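Local coordinates for putative branched chain amino acid ABC transporter, periplasmic amino acid-binding protein (Brucella ovis, PDB 4XFK), which serves as a periplasmic binding protein of an ABC-type amino-acid transport system, probably capturing branched-chain and other small amino acids for import, at residues 132-137 and 341-346; 347-352 and 384-389; 304-309 and 327-332. The protein carries 1 engineered substitution. All coordinates share one frame; numbering follows the deposited sequence. Where two conformers were deposited one is given.

Contact 1: residues 132-137 and 341-346; sequences FRFSPN and YSMRSD. With NA (sodium ion), chain E.
Phe134 and Met343 have the nearest CA atoms across 132-137 and 341-346, 8.1 Å apart, and the touching parts, 144° apart in direction, run roughly against each other. Side chains fill the gap. Met343 does most of this work: CG is anti to the backbone N (chi1 -179°), and further bends at chi2 and chi3 let one unbranched chain serve two rings. Its CE lies over a face of Phe134, 4.0 Å from the ring centroid and 29° off the normal, a CH-pi contact. On the way there, Met343 SD passes 3.9 Å from Phe132 CD2 near the plane of that ring, an edge-on Met-aromatic contact. A flexible thioether suits this place between two rigid rings.

Tyr341 crosses the Phe134 side chain at about a right angle, bringing Tyr341 CE1 to the edge of the Phe134 ring. From there its hydroxyl donates to the backbone carbonyl of Phe134, which sits near the plane of the tyrosine ring. The OH to O distance of 2.5 Å is very short and Tyr341 has a second conformer, so the exact length is doubtful. Arg133 turns away from 341-346 and gives its guanidinium to Ala119 O and Gln349 OE1, among others.

Past the strand, Ser345 OG binds a sodium ion at 2.4 Å and five waters complete six ligands; one of these waters donates to Asp346 OD1. The chemistry thus divides: what 132-137 and 341-346 bury against each other is mostly apolar and aromatic, with the tyrosine hydroxyl, in the conformer given, as donor to the carbonyl that follows strand 131-133, whereas the largely hydrated ion is held by this chain through one serine oxygen.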
loop_
_atom_site.group_PDB
_atom_site.type_symbol
_atom_site.label_atom_id
_atom_site.label_comp_id
_atom_site.label_asym_id
_atom_site.label_seq_id
_atom_site.Cartn_x
_atom_site.Cartn_y
_atom_site.Cartn_z
ATOM N N PHE A 132 -6.054 -11.409 2.634
ATOM C CA PHE A 132 -6.867 -10.249 2.295
ATOM C C PHE A 132 -5.941 -9.082 2.031
ATOM O O PHE A 132 -5.049 -8.810 2.849
ATOM C CB PHE A 132 -7.792 -9.873 3.456
ATOM C CG PHE A 132 -8.913 -10.839 3.685
ATOM C CD1 PHE A 132 -8.713 -11.994 4.420
ATOM C CD2 PHE A 132 -10.176 -10.587 3.163
ATOM C CE1 PHE A 132 -9.755 -12.880 4.637
ATOM C CE2 PHE A 132 -11.220 -11.460 3.388
ATOM C CZ PHE A 132 -11.013 -12.612 4.122
ATOM N N ARG A 133 -6.161 -8.380 0.923
ATOM C CA ARG A 133 -5.386 -7.176 0.623
ATOM C C ARG A 133 -6.222 -5.920 0.845
ATOM O O ARG A 133 -7.315 -5.773 0.281
ATOM C CB ARG A 133 -4.822 -7.188 -0.805
ATOM C CG ARG A 133 -4.271 -5.824 -1.204
ATOM C CD ARG A 133 -3.144 -5.871 -2.212
ATOM N NE ARG A 133 -3.525 -6.483 -3.479
ATOM C CZ ARG A 133 -2.631 -6.959 -4.331
ATOM N NH1 ARG A 133 -3.020 -7.508 -5.475
ATOM N NH2 ARG A 133 -1.344 -6.897 -4.015
ATOM N N PHE A 134 -5.697 -5.021 1.671
ATOM C CA PHE A 134 -6.413 -3.806 2.066
ATOM C C PHE A 134 -5.920 -2.542 1.371
ATOM O O PHE A 134 -6.499 -1.459 1.525
ATOM C CB PHE A 134 -6.363 -3.646 3.589
ATOM C CG PHE A 134 -7.072 -4.751 4.314
ATOM C CD1 PHE A 134 -8.427 -4.664 4.590
ATOM C CD2 PHE A 134 -6.388 -5.898 4.681
ATOM C CE1 PHE A 134 -9.079 -5.685 5.268
ATOM C CE2 PHE A 134 -7.035 -6.931 5.337
ATOM C CZ PHE A 134 -8.384 -6.820 5.632
ATOM N N SER A 135 -4.867 -2.702 0.581
ATOM C CA SER A 135 -4.198 -1.590 -0.074
ATOM C C SER A 135 -4.491 -1.588 -1.574
ATOM O O SER A 135 -5.127 -2.511 -2.097
ATOM C CB SER A 135 -2.692 -1.743 0.134
ATOM O OG SER A 135 -2.232 -2.899 -0.545
ATOM N N PRO A 136 -4.018 -0.553 -2.288
ATOM C CA PRO A 136 -4.034 -0.668 -3.752
ATOM C C PRO A 136 -3.138 -1.802 -4.248
ATOM O O PRO A 136 -2.432 -2.478 -3.485
ATOM C CB PRO A 136 -3.478 0.683 -4.224
ATOM C CG PRO A 136 -3.769 1.619 -3.076
ATOM C CD PRO A 136 -3.572 0.780 -1.845
ATOM N N ASN A 137 -3.204 -2.014 -5.553
ATOM C CA ASN A 137 -2.277 -2.891 -6.249
ATOM C C ASN A 137 -1.773 -2.142 -7.485
ATOM O O ASN A 137 -2.211 -1.013 -7.745
ATOM C CB ASN A 137 -2.940 -4.234 -6.589
ATOM C CG ASN A 137 -4.151 -4.075 -7.480
ATOM O OD1 ASN A 137 -4.096 -3.388 -8.501
ATOM N ND2 ASN A 137 -5.263 -4.696 -7.088
ATOM N N TYR A 341 -15.332 1.772 2.536
ATOM C CA TYR A 341 -14.342 0.756 2.367
ATOM C C TYR A 341 -15.034 -0.608 2.527
ATOM O O TYR A 341 -15.789 -0.813 3.485
ATOM C CB TYR A 341 -13.316 1.009 3.448
ATOM C CG TYR A 341 -12.035 0.300 3.272
ATOM C CD1 TYR A 341 -11.936 -1.033 3.602
ATOM C CD2 TYR A 341 -10.907 0.959 2.811
ATOM C CE1 TYR A 341 -10.772 -1.704 3.466
ATOM C CE2 TYR A 341 -9.722 0.288 2.660
ATOM C CZ TYR A 341 -9.668 -1.047 2.998
ATOM O OH TYR A 341 -8.523 -1.765 2.876
ATOM N N SER A 342 -14.802 -1.518 1.586
ATOM C CA SER A 342 -15.388 -2.855 1.667
ATOM C C SER A 342 -14.423 -3.862 1.058
ATOM O O SER A 342 -13.331 -3.495 0.637
ATOM C CB SER A 342 -16.751 -2.905 0.974
ATOM O OG SER A 342 -16.645 -2.616 -0.413
ATOM N N MET A 343 -14.831 -5.125 1.008
ATOM C CA MET A 343 -13.958 -6.198 0.545
ATOM C C MET A 343 -14.624 -7.005 -0.556
ATOM O O MET A 343 -15.757 -7.460 -0.391
ATOM C CB MET A 343 -13.623 -7.130 1.716
ATOM C CG MET A 343 -12.692 -8.276 1.350
ATOM S SD MET A 343 -11.084 -7.740 0.723
ATOM C CE MET A 343 -10.435 -6.849 2.139
ATOM N N ARG A 344 -13.930 -7.196 -1.674
ATOM C CA ARG A 344 -14.465 -8.034 -2.741
ATOM C C ARG A 344 -14.213 -9.502 -2.412
ATOM O O ARG A 344 -13.087 -9.906 -2.126
ATOM C CB ARG A 344 -13.843 -7.662 -4.075
ATOM C CG ARG A 344 -14.414 -8.469 -5.221
ATOM C CD ARG A 344 -14.121 -7.789 -6.546
ATOM N NE ARG A 344 -12.682 -7.714 -6.806
ATOM C CZ ARG A 344 -12.141 -6.974 -7.766
ATOM N NH1 ARG A 344 -12.915 -6.221 -8.537
ATOM N NH2 ARG A 344 -10.828 -6.969 -7.944
ATOM N N SER A 345 -15.259 -10.317 -2.451
ATOM C CA SER A 345 -15.121 -11.696 -2.004
ATOM C C SER A 345 -14.370 -12.576 -2.998
ATOM O O SER A 345 -13.708 -13.528 -2.594
ATOM C CB SER A 345 -16.487 -12.300 -1.703
ATOM O OG SER A 345 -17.277 -12.320 -2.869
ATOM N N ASP A 346 -14.447 -12.245 -4.287
ATOM C CA ASP A 346 -13.861 -13.093 -5.319
ATOM C C ASP A 346 -12.370 -13.304 -5.126
ATOM O O ASP A 346 -11.856 -14.408 -5.339
ATOM C CB ASP A 346 -14.059 -12.478 -6.705
ATOM C CG ASP A 346 -15.497 -12.159 -7.013
ATOM O OD1 ASP A 346 -16.118 -11.380 -6.253
ATOM O OD2 ASP A 346 -16.001 -12.679 -8.035
HETATM NA NA NA E . -19.361 -11.131 -3.240
HETATM O O HOH W 1 -17.892 -9.171 -3.064
HETATM O O HOH W 2 -18.618 -11.361 -5.557
HETATM O O HOH W 3 -19.498 -10.898 -0.680
HETATM O O HOH W 4 -21.441 -9.830 -3.596
HETATM O O HOH W 5 -20.526 -13.313 -3.505
#

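Contact 2: residues 347-352 and 384-389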
loop_
_atom_site.group_PDB
_atom_site.type_symbol
_atom_site.label_atom_id
_atom_site.label_comp_id
_atom_site.label_asym_id
_atom_site.label_seq_id
_atom_site.Cartn_x
_atom_site.Cartn_y
_atom_site.Cartn_z
ATOM N N ASP A 347 -11.676 -12.233 -4.750
ATOM C CA ASP A 347 -10.219 -12.228 -4.759
ATOM C C ASP A 347 -9.634 -11.646 -3.480
ATOM O O ASP A 347 -8.429 -11.693 -3.277
ATOM C CB ASP A 347 -9.683 -11.476 -5.990
ATOM C CG ASP A 347 -10.174 -10.029 -6.083
ATOM O OD1 ASP A 347 -11.059 -9.600 -5.310
ATOM O OD2 ASP A 347 -9.667 -9.311 -6.974
ATOM N N HIS A 348 -10.495 -11.111 -2.621
ATOM C CA HIS A 348 -10.064 -10.405 -1.411
ATOM C C HIS A 348 -9.183 -9.185 -1.702
ATOM O O HIS A 348 -8.209 -8.907 -0.995
ATOM C CB HIS A 348 -9.433 -11.350 -0.377
ATOM C CG HIS A 348 -10.388 -12.376 0.141
ATOM N ND1 HIS A 348 -9.995 -13.424 0.945
ATOM C CD2 HIS A 348 -11.727 -12.502 -0.016
ATOM C CE1 HIS A 348 -11.050 -14.160 1.248
ATOM N NE2 HIS A 348 -12.113 -13.622 0.677
ATOM N N GLN A 349 -9.564 -8.454 -2.745
ATOM C CA GLN A 349 -9.065 -7.109 -2.984
ATOM C C GLN A 349 -10.065 -6.109 -2.402
ATOM O O GLN A 349 -11.252 -6.151 -2.732
ATOM C CB GLN A 349 -8.896 -6.866 -4.490
ATOM C CG GLN A 349 -8.533 -5.441 -4.854
ATOM C CD GLN A 349 -7.220 -5.003 -4.222
ATOM O OE1 GLN A 349 -6.172 -5.634 -4.416
ATOM N NE2 GLN A 349 -7.269 -3.919 -3.456
ATOM N N ALA A 350 -9.600 -5.226 -1.522
ATOM C CA ALA A 350 -10.481 -4.211 -0.947
ATOM C C ALA A 350 -10.898 -3.176 -1.990
ATOM O O ALA A 350 -10.155 -2.893 -2.944
ATOM C CB ALA A 350 -9.823 -3.528 0.243
ATOM N N LYS A 351 -12.101 -2.635 -1.793
ATOM C CA LYS A 351 -12.693 -1.608 -2.647
ATOM C C LYS A 351 -12.734 -0.300 -1.866
ATOM O O LYS A 351 -13.278 -0.253 -0.761
ATOM C CB LYS A 351 -14.102 -2.015 -3.073
ATOM C CG LYS A 351 -14.740 -1.024 -4.027
ATOM C CD LYS A 351 -15.822 -1.666 -4.876
ATOM C CE LYS A 351 -17.100 -1.845 -4.116
ATOM N NZ LYS A 351 -18.152 -2.321 -5.061
ATOM N N PHE A 352 -12.156 0.755 -2.436
ATOM C CA PHE A 352 -12.007 2.029 -1.739
ATOM C C PHE A 352 -11.695 3.115 -2.762
ATOM O O PHE A 352 -11.226 2.815 -3.856
ATOM C CB PHE A 352 -10.863 1.936 -0.718
ATOM C CG PHE A 352 -9.620 1.295 -1.268
ATOM C CD1 PHE A 352 -8.752 2.022 -2.082
ATOM C CD2 PHE A 352 -9.333 -0.035 -1.010
ATOM C CE1 PHE A 352 -7.645 1.437 -2.642
ATOM C CE2 PHE A 352 -8.210 -0.631 -1.562
ATOM C CZ PHE A 352 -7.360 0.110 -2.375
ATOM N N GLU A 384 -14.938 3.051 -9.385
ATOM C CA GLU A 384 -14.043 3.548 -10.418
ATOM C C GLU A 384 -12.602 3.089 -10.217
ATOM O O GLU A 384 -11.840 2.997 -11.181
ATOM C CB GLU A 384 -14.110 5.078 -10.490
ATOM C CG GLU A 384 -15.412 5.620 -11.080
ATOM C CD GLU A 384 -15.543 7.132 -10.946
ATOM O OE1 GLU A 384 -14.927 7.705 -10.031
ATOM O OE2 GLU A 384 -16.268 7.759 -11.753
ATOM N N SER A 385 -12.235 2.790 -8.972
ATOM C CA SER A 385 -10.837 2.518 -8.628
ATOM C C SER A 385 -10.442 1.046 -8.688
ATOM O O SER A 385 -9.353 0.706 -9.165
ATOM C CB SER A 385 -10.506 3.069 -7.236
ATOM O OG SER A 385 -10.668 4.473 -7.184
ATOM N N ILE A 386 -11.299 0.173 -8.171
ATOM C CA ILE A 386 -10.921 -1.231 -8.056
ATOM C C ILE A 386 -10.700 -1.865 -9.433
ATOM O O ILE A 386 -11.430 -1.578 -10.387
ATOM C CB ILE A 386 -11.953 -2.029 -7.215
ATOM C CG1 ILE A 386 -11.352 -3.372 -6.789
ATOM C CG2 ILE A 386 -13.307 -2.192 -7.964
ATOM C CD1 ILE A 386 -12.185 -4.121 -5.771
ATOM N N ASP A 387 -9.663 -2.692 -9.545
ATOM C CA ASP A 387 -9.343 -3.336 -10.814
ATOM C C ASP A 387 -10.276 -4.521 -11.038
ATOM O O ASP A 387 -10.876 -5.022 -10.091
ATOM C CB ASP A 387 -7.861 -3.770 -10.849
ATOM C CG ASP A 387 -7.465 -4.685 -9.682
ATOM O OD1 ASP A 387 -7.808 -4.388 -8.517
ATOM O OD2 ASP A 387 -6.774 -5.696 -9.938
ATOM N N PRO A 388 -10.414 -4.969 -12.291
ATOM C CA PRO A 388 -11.256 -6.143 -12.540
ATOM C C PRO A 388 -10.657 -7.369 -11.871
ATOM O O PRO A 388 -9.450 -7.421 -11.655
ATOM C CB PRO A 388 -11.192 -6.306 -14.063
ATOM C CG PRO A 388 -10.777 -4.976 -14.580
ATOM C CD PRO A 388 -9.897 -4.372 -13.535
ATOM N N VAL A 389 -11.491 -8.340 -11.527
ATOM C CA VAL A 389 -10.989 -9.593 -10.995
ATOM C C VAL A 389 -10.068 -10.206 -12.047
ATOM O O VAL A 389 -10.417 -10.306 -13.229
ATOM C CB VAL A 389 -12.137 -10.547 -10.643
ATOM C CG1 VAL A 389 -11.596 -11.900 -10.226
ATOM C CG2 VAL A 389 -12.980 -9.953 -9.528
HETATM O O HOH W 6 -6.829 -7.864 -8.191
#
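Ile386 and Gln349 slide past each other in opposite directions where the turn leading into strand 350-360 packs on the chain leaving helix 382-385. With CG1 anti to the backbone N (chi1 -164°) and CD1 extended beyond it (chi2 170°), Ile386 rests CD1 3.7 Å from Ala350 O and also touches Gln349 CG. Lys351 crosses the isoleucine at about a right angle, laying its CB against CD1 and its CD against CG2; the long methylene chain packs while NZ goes on to a salt bridge with Asp383. Gln349 meets Asp387 crosswise too, its amide plane 68° from the carboxylate, but the touch is only CG to OD1, 3.9 Å. The polar ends work separately: Gln349 NE2 donates to Ala350 O, almost in the plane of its own amide, and to Ser135 O; OE1 accepts from Arg133, whereas Asp387 OD1 accepts from Asn137. Asp347 OD1 closes an Asx turn onto Gln349 N, met from above the carboxylate plane. A water lies 2.8 Å from Asp387 OD2. Between the segments, then, cohesion is mainly van der Waals contact, and Asp347 OD2 and Asp387 OD1, 5.5 Å apart, probably owe part of their tolerance to Arg344, which forms a salt bridge with Asp347.

Contact 3: residues 304-309 and 327-332; sequences QLFGEA and LAIENA
The Phe306 ring meets Ile329 at its edge: Ile329 CD1 lies near the ring plane, 4.0 Å from Phe306 CD1, and the two side chains cross obliquely. Within this pair of segments that rim contact is the aromatic ring's part, and the remaining touches are made by aliphatic groups, against each other and against backbone. The helices 304-309 and 327-331 cross at 116° with axes 8.3 Å apart, a close approach that small residues make possible. Ala309 faces Ala328, their CA atoms only 4.7 Å apart, and Ala328 CB presses on Ala309 O at 3.4 Å. The methyl of Ala309 also meets Ile329 CG1 at 3.6 Å, and its small size lets the backbones come this close. Ala332, just past the helix end, is similarly suited: its CB touches both Leu305 CD1, 3.7 Å away, and Glu308 CG. Leu305 CD1 also touches Ala332 O. Glu308 contributes its aliphatic part here, while its carboxylate makes a weak hydrogen bond with Asn312.

Leu305 and Ile329 continue inward from the helix pair. Both reach Met343 of strand 339-343; Leu305 also touches Val334 of strand 333-336, and Ile329 packs on Phe132 of strand 131-133, so that the crossing of helices 296-312 and 322-331 lies against strands from both sheets of the protein.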
loop_
_atom_site.group_PDB
_atom_site.type_symbol
_atom_site.label_atom_id
_atom_site.label_comp_id
_atom_site.label_asym_id
_atom_site.label_seq_id
_atom_site.Cartn_x
_atom_site.Cartn_y
_atom_site.Cartn_z
ATOM N N GLN A 304 -9.372 -0.609 10.063
ATOM C CA GLN A 304 -10.732 -0.178 10.390
ATOM C C GLN A 304 -11.767 -1.155 9.839
ATOM O O GLN A 304 -12.732 -1.488 10.526
ATOM C CB GLN A 304 -11.009 1.248 9.906
ATOM C CG GLN A 304 -10.220 2.286 10.678
ATOM C CD GLN A 304 -10.568 3.715 10.308
ATOM O OE1 GLN A 304 -11.377 3.958 9.416
ATOM N NE2 GLN A 304 -9.950 4.673 10.998
ATOM N N LEU A 305 -11.571 -1.632 8.614
ATOM C CA LEU A 305 -12.477 -2.637 8.076
ATOM C C LEU A 305 -12.376 -3.929 8.880
ATOM O O LEU A 305 -13.389 -4.546 9.196
ATOM C CB LEU A 305 -12.198 -2.904 6.593
ATOM C CG LEU A 305 -13.193 -3.870 5.948
ATOM C CD1 LEU A 305 -14.596 -3.283 5.945
ATOM C CD2 LEU A 305 -12.772 -4.227 4.536
ATOM N N PHE A 306 -11.153 -4.333 9.210
ATOM C CA PHE A 306 -10.923 -5.495 10.056
ATOM C C PHE A 306 -11.636 -5.349 11.401
ATOM O O PHE A 306 -12.290 -6.281 11.867
ATOM C CB PHE A 306 -9.417 -5.696 10.248
ATOM C CG PHE A 306 -9.065 -6.796 11.204
ATOM C CD1 PHE A 306 -9.362 -8.124 10.914
ATOM C CD2 PHE A 306 -8.440 -6.504 12.405
ATOM C CE1 PHE A 306 -9.038 -9.131 11.806
ATOM C CE2 PHE A 306 -8.107 -7.509 13.287
ATOM C CZ PHE A 306 -8.408 -8.818 12.988
ATOM N N GLY A 307 -11.535 -4.175 12.017
ATOM C CA GLY A 307 -12.205 -3.937 13.282
ATOM C C GLY A 307 -13.714 -4.044 13.167
ATOM O O GLY A 307 -14.394 -4.533 14.075
ATOM N N GLU A 308 -14.248 -3.592 12.039
ATOM C CA GLU A 308 -15.673 -3.710 11.789
ATOM C C GLU A 308 -16.070 -5.183 11.672
ATOM O O GLU A 308 -17.086 -5.600 12.226
ATOM C CB GLU A 308 -16.059 -2.920 10.540
ATOM C CG GLU A 308 -17.476 -3.165 10.043
ATOM C CD GLU A 308 -18.546 -2.583 10.943
ATOM O OE1 GLU A 308 -18.214 -1.798 11.862
ATOM O OE2 GLU A 308 -19.733 -2.922 10.726
ATOM N N ALA A 309 -15.258 -5.968 10.967
ATOM C CA ALA A 309 -15.470 -7.411 10.881
ATOM C C ALA A 309 -15.514 -8.052 12.268
ATOM O O ALA A 309 -16.387 -8.872 12.552
ATOM C CB ALA A 309 -14.378 -8.051 10.052
ATOM N N LEU A 327 -14.925 -14.550 6.950
ATOM C CA LEU A 327 -16.248 -14.306 6.383
ATOM C C LEU A 327 -16.762 -12.933 6.805
ATOM O O LEU A 327 -17.371 -12.223 6.013
ATOM C CB LEU A 327 -17.228 -15.407 6.793
ATOM C CG LEU A 327 -16.894 -16.793 6.242
ATOM C CD1 LEU A 327 -17.739 -17.857 6.942
ATOM C CD2 LEU A 327 -17.106 -16.850 4.737
ATOM N N ALA A 328 -16.512 -12.554 8.053
ATOM C CA ALA A 328 -16.942 -11.238 8.509
ATOM C C ALA A 328 -16.224 -10.119 7.737
ATOM O O ALA A 328 -16.827 -9.088 7.445
ATOM C CB ALA A 328 -16.733 -11.083 10.012
ATOM N N ILE A 329 -14.955 -10.317 7.379
ATOM C CA ILE A 329 -14.255 -9.309 6.585
ATOM C C ILE A 329 -14.915 -9.188 5.212
ATOM O O ILE A 329 -15.167 -8.087 4.737
ATOM C CB ILE A 329 -12.753 -9.616 6.416
ATOM C CG1 ILE A 329 -12.038 -9.636 7.769
ATOM C CG2 ILE A 329 -12.102 -8.565 5.507
ATOM C CD1 ILE A 329 -10.632 -10.222 7.693
ATOM N N GLU A 330 -15.213 -10.325 4.588
ATOM C CA GLU A 330 -15.908 -10.318 3.301
ATOM C C GLU A 330 -17.212 -9.536 3.354
ATOM O O GLU A 330 -17.579 -8.860 2.386
ATOM C CB GLU A 330 -16.214 -11.743 2.840
ATOM C CG GLU A 330 -14.998 -12.551 2.438
ATOM C CD GLU A 330 -15.370 -13.889 1.830
ATOM O OE1 GLU A 330 -16.447 -14.427 2.166
ATOM O OE2 GLU A 330 -14.602 -14.399 0.996
ATOM N N ASN A 331 -17.922 -9.657 4.476
ATOM C CA ASN A 331 -19.254 -9.081 4.615
ATOM C C ASN A 331 -19.256 -7.653 5.154
ATOM O O ASN A 331 -20.301 -7.008 5.191
ATOM C CB ASN A 331 -20.106 -9.939 5.554
ATOM C CG ASN A 331 -20.287 -11.359 5.063
ATOM O OD1 ASN A 331 -20.207 -11.632 3.875
ATOM N ND2 ASN A 331 -20.555 -12.273 5.992
ATOM N N ALA A 332 -18.099 -7.165 5.582
ATOM C CA ALA A 332 -18.028 -5.901 6.306
ATOM C C ALA A 332 -17.901 -4.688 5.397
ATOM O O ALA A 332 -17.324 -4.757 4.311
ATOM C CB ALA A 332 -16.861 -5.927 7.281
#

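Contacts 1 and 2 have centres about 6 Å apart and lie on neighbouring antiparallel strands of one sheet, 339-343 and 350-360; Arg344 NH1 joins them through a probable hydrogen bond to Asp387 O, 2.8 Å. Contact 3, about 11 Å from contact 1, backs it with aliphatic groups: Leu305 CD2 lies 3.4 Å from Tyr341 CE1. Contacts 2 and 3 are about 15 Å apart, yet His348 NE2 and Glu330 OE2 meet at 2.6 Å. Contact 1 ties the end of strand 131-133 to strand 339-343, contact 2 joins 347-352 to 384-389, and contact 3 pairs two helices. Besides the sodium at Ser345, another lies about 6 Å from the Ser135 side chain.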